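Local coordinates for mandelate racemase/muconate lactonizing enzyme (Polaromonas sp., PDB 2OG9), which probably catalyses a metal-dependent racemisation or related reaction of a hydroxy or sugar acid, as a mandelate racemase-like enzyme of the enolase superfamily, at residues T366-G369 against Q370-A373. Residues are numbered along the deposited sequence; the frame is centred on the assembly and turned at random.
Sequences TLSG and QVKA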
ATOM      1  N   THR A 366       9.563 -13.157  48.162  1.00 21.52           N
ATOM      2  CA  THR A 366       9.922 -14.423  48.798  1.00 22.74           C
ATOM      3  C   THR A 366       8.594 -15.097  49.122  1.00 21.56           C
ATOM      4  O   THR A 366       7.616 -14.421  49.447  1.00 22.19           O
ATOM      5  CB  THR A 366      10.741 -14.230  50.102  1.00 23.38           C
ATOM      6  OG1 THR A 366      10.036 -13.360  50.994  1.00 21.04           O
ATOM      7  CG2 THR A 366      12.117 -13.653  49.789  1.00 22.10           C
ATOM      8  N   LEU A 367       8.550 -16.418  49.021  1.00 20.27           N
ATOM      9  CA  LEU A 367       7.321 -17.161  49.269  1.00 21.19           C
ATOM     10  C   LEU A 367       6.896 -17.174  50.730  1.00 22.40           C
ATOM     11  O   LEU A 367       7.707 -17.427  51.618  1.00 22.54           O
ATOM     12  CB  LEU A 367       7.478 -18.598  48.781  1.00 22.19           C
ATOM     13  CG  LEU A 367       7.877 -18.734  47.311  1.00 23.86           C
ATOM     14  CD1 LEU A 367       8.121 -20.205  46.970  1.00 23.82           C
ATOM     15  CD2 LEU A 367       6.776 -18.152  46.441  1.00 23.79           C
ATOM     16  N   SER A 368       5.615 -16.912  50.969  1.00 21.84           N
ATOM     17  CA  SER A 368       5.087 -16.902  52.325  1.00 23.96           C
ATOM     18  C   SER A 368       4.916 -18.337  52.814  1.00 25.49           C
ATOM     19  O   SER A 368       5.020 -19.287  52.037  1.00 23.74           O
ATOM     20  CB  SER A 368       3.735 -16.191  52.362  1.00 23.37           C
ATOM     21  OG  SER A 368       2.731 -16.981  51.745  1.00 22.17           O
ATOM     22  N   GLY A 369       4.653 -18.491  54.106  1.00 26.83           N
ATOM     23  CA  GLY A 369       4.465 -19.819  54.659  1.00 29.69           C
ATOM     24  C   GLY A 369       3.177 -20.456  54.170  1.00 31.61           C
ATOM     25  O   GLY A 369       3.028 -21.675  54.219  1.00 32.94           O
ATOM     26  N   GLN A 370       2.247 -19.630  53.696  1.00 32.13           N
ATOM     27  CA  GLN A 370       0.961 -20.109  53.191  1.00 33.46           C
ATOM     28  C   GLN A 370       1.071 -20.888  51.887  1.00 32.10           C
ATOM     29  O   GLN A 370       0.227 -21.735  51.593  1.00 32.39           O
ATOM     30  CB  GLN A 370       0.004 -18.931  52.980  1.00 37.66           C
ATOM     31  CG  GLN A 370      -0.864 -18.606  54.178  1.00 43.71           C
ATOM     32  CD  GLN A 370      -2.046 -19.554  54.315  1.00 46.80           C
ATOM     33  OE1 GLN A 370      -1.890 -20.776  54.273  1.00 48.38           O
ATOM     34  NE2 GLN A 370      -3.238 -18.990  54.484  1.00 47.94           N
ATOM     35  N   VAL A 371       2.106 -20.599  51.104  1.00 29.77           N
ATOM     36  CA  VAL A 371       2.301 -21.274  49.824  1.00 28.55           C
ATOM     37  C   VAL A 371       2.350 -22.792  49.975  1.00 29.33           C
ATOM     38  O   VAL A 371       1.737 -23.524  49.194  1.00 28.33           O
ATOM     39  CB  VAL A 371       3.594 -20.788  49.136  1.00 26.84           C
ATOM     40  CG1 VAL A 371       3.875 -21.618  47.891  1.00 27.46           C
ATOM     41  CG2 VAL A 371       3.453 -19.322  48.759  1.00 27.42           C
ATOM     42  N   LYS A 372       3.074 -23.260  50.985  1.00 29.92           N
ATOM     43  CA  LYS A 372       3.203 -24.690  51.231  1.00 30.98           C
ATOM     44  C   LYS A 372       1.833 -25.359  51.331  1.00 30.01           C
ATOM     45  O   LYS A 372       1.565 -26.348  50.653  1.00 28.43           O
ATOM     46  CB  LYS A 372       3.999 -24.927  52.522  1.00 33.79           C
ATOM     47  CG  LYS A 372       4.054 -26.375  53.008  1.00 38.61           C
ATOM     48  CD  LYS A 372       5.080 -27.232  52.271  1.00 42.21           C
ATOM     49  CE  LYS A 372       4.634 -27.599  50.865  1.00 44.46           C
ATOM     50  NZ  LYS A 372       5.588 -28.542  50.210  1.00 45.72           N
ATOM     51  N   ALA A 373       0.962 -24.803  52.165  1.00 29.89           N
ATOM     52  CA  ALA A 373      -0.371 -25.355  52.364  1.00 30.04           C
ATOM     53  C   ALA A 373      -1.235 -25.364  51.101  1.00 30.65           C
ATOM     54  O   ALA A 373      -2.161 -26.167  50.982  1.00 29.34           O
ATOM     55  CB  ALA A 373      -1.084 -24.582  53.460  1.00 31.62           C
TER
HETATM   56  O   HOH W   1       5.716 -21.942  51.888  1.00 29.20           O
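The flat peptide group between Ser368 and Gly369 presents one face to Gln370 and Val371. Backbone N atoms of both residues lie over that face, and Ser368 OG turns to the same side. Water 1 approaches the carbonyl oxygen from near its outer end, slightly toward the opposite face. Val371 N donates to Ser368 O from well above the carbonyl plane, a weak bond of 3.3 Å and 150°. It closes a type I beta turn with Gly369 and Gln370 at its corners. The water donates to the same Ser368 O at 2.7 Å and accepts from Lys372 N at 3.1 Å. It bridges a carbonyl and an amide four residues apart.

The serine hydroxyl makes a capping bond at the start of the helix. Ser368 OG accepts from Gln370 N at 3.3 Å, a weak and bent bond of 132°. A chi1 of 72° folds OG back over the main chain, on the side of Gln370 N. Ser368 OG also touches Gln370 CB at 3.6 Å. Its stronger partner is the carbonyl of Pro342, so one hydroxyl ties the turn to another part of the chain.

The apolar side is small. Val371 CG2 lies anti to its carbonyl carbon, which brings it 4.1 Å from Leu367 CB and 3.9 Å from Ser368 OG. Leu367 and Val371 both rest on Phe51 of strand 46-56. Lys372 leads away to a salt bridge with Glu378.

The turn starts the short helix that runs into strand 375-382, which pairs with strand 15-26 in the antiparallel sheet. Its first amides are engaged by a hydroxyl, a carbonyl and a water. Both direct bonds are weak; the water adds a second link from Ser368 O, and bonds to Pro342 and Leu343 anchor Ser368 from outside.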